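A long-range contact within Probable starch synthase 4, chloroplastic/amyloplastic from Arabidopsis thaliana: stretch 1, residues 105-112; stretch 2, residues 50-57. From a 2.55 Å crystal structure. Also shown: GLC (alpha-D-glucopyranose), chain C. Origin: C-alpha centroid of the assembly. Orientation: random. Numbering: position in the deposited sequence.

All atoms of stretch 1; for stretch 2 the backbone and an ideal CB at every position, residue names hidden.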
# COMPACT_ATOMS: atom_id res chain seq x y z
N PHE A 105 -10.78 -5.21 20.80
CA PHE A 105 -10.70 -4.54 19.52
C PHE A 105 -9.80 -5.24 18.52
O PHE A 105 -10.13 -5.28 17.34
CB PHE A 105 -10.24 -3.10 19.70
CG PHE A 105 -11.21 -2.22 20.45
CD1 PHE A 105 -12.54 -2.10 20.04
CD2 PHE A 105 -10.78 -1.47 21.55
CE1 PHE A 105 -13.43 -1.29 20.74
CE2 PHE A 105 -11.66 -0.66 22.23
CZ PHE A 105 -13.00 -0.56 21.82
N PHE A 106 -8.69 -5.80 18.97
CA PHE A 106 -7.75 -6.46 18.06
C PHE A 106 -7.64 -7.96 18.26
O PHE A 106 -6.58 -8.55 18.08
CB PHE A 106 -6.42 -5.73 18.12
CG PHE A 106 -6.55 -4.29 17.78
CD1 PHE A 106 -6.88 -3.91 16.49
CD2 PHE A 106 -6.45 -3.31 18.76
CE1 PHE A 106 -7.08 -2.59 16.18
CE2 PHE A 106 -6.63 -1.97 18.44
CZ PHE A 106 -6.95 -1.61 17.15
N TRP A 107 -8.79 -8.56 18.55
CA TRP A 107 -8.92 -9.98 18.80
C TRP A 107 -10.09 -10.53 17.97
O TRP A 107 -10.82 -11.38 18.44
CB TRP A 107 -9.19 -10.14 20.29
CG TRP A 107 -8.21 -10.93 21.09
CD1 TRP A 107 -7.64 -12.15 20.77
CD2 TRP A 107 -7.78 -10.61 22.42
NE1 TRP A 107 -6.83 -12.57 21.80
CE2 TRP A 107 -6.91 -11.66 22.83
CE3 TRP A 107 -8.04 -9.54 23.31
CZ2 TRP A 107 -6.29 -11.66 24.11
CZ3 TRP A 107 -7.42 -9.54 24.57
CH2 TRP A 107 -6.55 -10.60 24.96
N ARG A 108 -10.23 -10.06 16.74
CA ARG A 108 -11.39 -10.33 15.88
C ARG A 108 -11.09 -11.25 14.69
O ARG A 108 -11.95 -11.48 13.85
CB ARG A 108 -11.93 -9.02 15.31
CG ARG A 108 -12.20 -7.91 16.33
CD ARG A 108 -13.32 -8.25 17.28
NE ARG A 108 -13.62 -7.10 18.14
CZ ARG A 108 -14.34 -6.02 17.79
NH1 ARG A 108 -14.88 -5.90 16.57
NH2 ARG A 108 -14.52 -5.03 18.66
N GLY A 109 -9.85 -11.72 14.58
CA GLY A 109 -9.46 -12.59 13.47
C GLY A 109 -9.18 -11.87 12.17
O GLY A 109 -8.87 -12.51 11.17
N GLN A 110 -9.23 -10.53 12.19
CA GLN A 110 -9.19 -9.71 10.97
C GLN A 110 -8.45 -8.42 11.23
O GLN A 110 -8.51 -7.89 12.35
CB GLN A 110 -10.62 -9.30 10.55
CG GLN A 110 -11.51 -10.37 9.97
CD GLN A 110 -11.68 -10.21 8.50
OE1 GLN A 110 -11.11 -10.99 7.72
NE2 GLN A 110 -12.44 -9.19 8.10
N PHE A 111 -7.81 -7.88 10.21
CA PHE A 111 -7.25 -6.54 10.29
C PHE A 111 -8.34 -5.46 10.20
O PHE A 111 -8.50 -4.62 11.10
CB PHE A 111 -6.21 -6.33 9.21
CG PHE A 111 -5.01 -7.21 9.37
CD1 PHE A 111 -4.16 -7.04 10.47
CD2 PHE A 111 -4.72 -8.19 8.45
CE1 PHE A 111 -3.05 -7.84 10.63
CE2 PHE A 111 -3.60 -9.00 8.59
CZ PHE A 111 -2.76 -8.84 9.69
N TYR A 112 -9.10 -5.50 9.11
CA TYR A 112 -10.13 -4.51 8.82
C TYR A 112 -11.47 -5.19 8.60
O TYR A 112 -11.54 -6.38 8.42
CB TYR A 112 -9.82 -3.75 7.55
CG TYR A 112 -8.49 -3.05 7.49
CD1 TYR A 112 -8.05 -2.26 8.55
CD2 TYR A 112 -7.69 -3.13 6.35
CE1 TYR A 112 -6.85 -1.58 8.48
CE2 TYR A 112 -6.48 -2.47 6.27
CZ TYR A 112 -6.05 -1.68 7.34
OH TYR A 112 -4.85 -1.00 7.27
N UNK A 50 2.10 -0.17 16.28
CA UNK A 50 1.02 -0.95 15.67
C UNK A 50 0.08 -1.49 16.71
O UNK A 50 0.43 -1.54 17.87
CB UNK A 50 1.59 -2.10 14.84
N UNK A 51 -1.11 -1.93 16.30
CA UNK A 51 -1.86 -2.78 17.18
C UNK A 51 -1.25 -4.18 17.25
O UNK A 51 -0.56 -4.60 16.33
CB UNK A 51 -3.32 -2.85 16.72
N UNK A 52 -1.54 -4.89 18.32
CA UNK A 52 -1.26 -6.30 18.40
C UNK A 52 -2.51 -7.03 17.93
O UNK A 52 -3.40 -7.35 18.73
CB UNK A 52 -0.85 -6.72 19.82
N UNK A 53 -2.57 -7.29 16.63
CA UNK A 53 -3.63 -8.12 16.08
C UNK A 53 -3.37 -9.58 16.46
O UNK A 53 -2.23 -10.04 16.54
CB UNK A 53 -3.72 -7.96 14.56
N UNK A 54 -4.45 -10.30 16.72
CA UNK A 54 -4.40 -11.75 16.86
C UNK A 54 -3.96 -12.45 15.56
O UNK A 54 -3.32 -13.52 15.59
CB UNK A 54 -5.77 -12.27 17.29
N UNK A 55 -4.29 -11.83 14.42
CA UNK A 55 -4.02 -12.42 13.13
C UNK A 55 -2.68 -11.96 12.55
O UNK A 55 -2.46 -12.07 11.35
CB UNK A 55 -5.16 -12.08 12.16
N UNK A 56 -1.79 -11.45 13.39
CA UNK A 56 -0.48 -11.00 12.91
C UNK A 56 0.41 -12.17 12.53
O UNK A 56 0.19 -13.30 12.95
CB UNK A 56 0.21 -10.15 13.98
N UNK A 57 1.39 -11.89 11.68
CA UNK A 57 2.29 -12.89 11.16
C UNK A 57 3.57 -12.90 12.02
O UNK A 57 4.40 -12.01 11.93
CB UNK A 57 2.61 -12.62 9.69
C1 GLC C . -11.28 -1.18 4.69
C2 GLC C . -10.36 -0.21 5.43
C3 GLC C . -9.46 0.53 4.44
C4 GLC C . -8.65 -0.50 3.67
C5 GLC C . -9.60 -1.42 2.93
C6 GLC C . -8.84 -2.53 2.21
O2 GLC C . -11.15 0.69 6.21
O3 GLC C . -8.58 1.42 5.11
O4 GLC C . -7.74 0.14 2.78
O5 GLC C . -10.51 -2.04 3.85
O6 GLC C . -9.78 -3.49 1.70

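Position 50 lies in a strand, and its ideal CB has nothing of stretch 1 within 5.5 Å. Stretch 1 does not restrict the choice here. The residue is Leu50, and it makes no contact with stretch 1.

Position 51 points its CA-to-CB bond toward stretch 1. The ideal CB is 3.7 Å from CG of Phe106 and lies over the ring. A small or compact apolar side chain would suit this spot, and the backbone angles of -73/157 also allow proline. The residue is Pro51. Its CB sits 3.6 Å from the centroid of the Phe106 ring, almost on the ring normal, which makes a CH-pi contact over the face.

Position 52 points sideways, and its ideal CB meets nothing of stretch 1. Many side chains would fit, long polar ones included. The residue is Lys52; the nearest approach of its side chain is CB of Lys52 to CB of Phe106, 5.9 Å.

Position 53 also points sideways, but its ideal CB is 4.0 Å from CE1 of Phe111. The CB stands beside a gap bordered by the rings of Phe106 and Phe111. A large apolar or aromatic side chain could reach in between; a small one would leave space. The residue is Tyr53. The edge of Phe111 meets the face of its ring, with CE1 of Phe111 3.4 Å from CD2 of Tyr53 and the planes at 85°. CE1 of Tyr53 also packs 3.5 Å from CD1 of Phe106. The hydroxyl is hydrogen-bonded elsewhere in the structure.

Position 54 offers its backbone N to O of Phe106, 3.1 Å away, a hydrogen bond that any residue except proline could make. The CB points toward stretch 1, 4.9 Å from N of Gly109. That amide is a donor, so a short side chain with an acceptor one bond beyond CG would suit: Asp or Asn. A hydroxyl on CB would fall short. The residue is Asp54, with chi1 in p. Its OD2 accepts from N of Gly109 at 2.9 Å, and OD1 takes a weak bond from the same N at 3.3 Å. A water also donates to OD1 of Asp54; it accepts from N of Arg108 and donates to O of Gln110, extending the link along stretch 1.

Position 55 is in the type I turn from 53 to 56. Its CB points toward stretch 1, 3.9 Å from O of Gly109 and 4.7 Å from CZ of Phe111. The space beside the Phe111 ring is limited, so a small side chain such as Ala, Ser or Cys looks suitable. The residue is Cys55. Its SG lies over one face of that ring, 3.8 Å from the centroid, in a sulfur-aromatic contact.

Position 56 points sideways, with its ideal CB 5.2 Å from CE1 of Phe111. Stretch 1 asks little here, and several apolar side chains would do. The residue is Met56, whose end leads away.

Position 57 has no stretch 1 atom near its ideal CB, so the choice is open. The residue is Gln57, which also leads away.

Stretch 2 (50-57) LPKYDCMQ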
# COMPACT_ATOMS: atom_id res chain seq x y z
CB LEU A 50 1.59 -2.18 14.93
CG LEU A 50 2.56 -1.94 13.79
CD1 LEU A 50 3.07 -3.25 13.27
CD2 LEU A 50 1.91 -1.14 12.69
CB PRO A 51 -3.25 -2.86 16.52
CG PRO A 51 -3.29 -1.73 15.55
CD PRO A 51 -1.87 -1.61 15.08
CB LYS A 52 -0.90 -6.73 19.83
CG LYS A 52 -0.62 -8.22 19.97
CD LYS A 52 0.84 -8.56 20.23
CE LYS A 52 1.04 -10.01 20.64
NZ LYS A 52 -0.06 -10.56 21.52
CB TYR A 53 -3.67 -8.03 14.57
CG TYR A 53 -3.92 -6.65 14.00
CD1 TYR A 53 -5.19 -6.08 13.97
CD2 TYR A 53 -2.87 -5.93 13.43
CE1 TYR A 53 -5.40 -4.83 13.41
CE2 TYR A 53 -3.08 -4.68 12.87
CZ TYR A 53 -4.33 -4.12 12.87
OH TYR A 53 -4.52 -2.88 12.30
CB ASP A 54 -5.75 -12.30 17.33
CG ASP A 54 -6.92 -11.90 16.42
OD1 ASP A 54 -6.80 -11.04 15.48
OD2 ASP A 54 -8.00 -12.45 16.64
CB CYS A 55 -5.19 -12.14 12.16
SG CYS A 55 -5.61 -10.39 11.91
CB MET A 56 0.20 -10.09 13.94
CG MET A 56 0.79 -10.79 15.20
SD MET A 56 1.43 -9.64 16.45
CE MET A 56 3.20 -9.91 16.46
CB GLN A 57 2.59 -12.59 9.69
CG GLN A 57 3.18 -13.78 8.91
CD GLN A 57 4.08 -13.34 7.74
OE1 GLN A 57 3.62 -13.31 6.59
NE2 GLN A 57 5.34 -12.97 8.03
O HOH W 1 -8.30 -8.26 15.20
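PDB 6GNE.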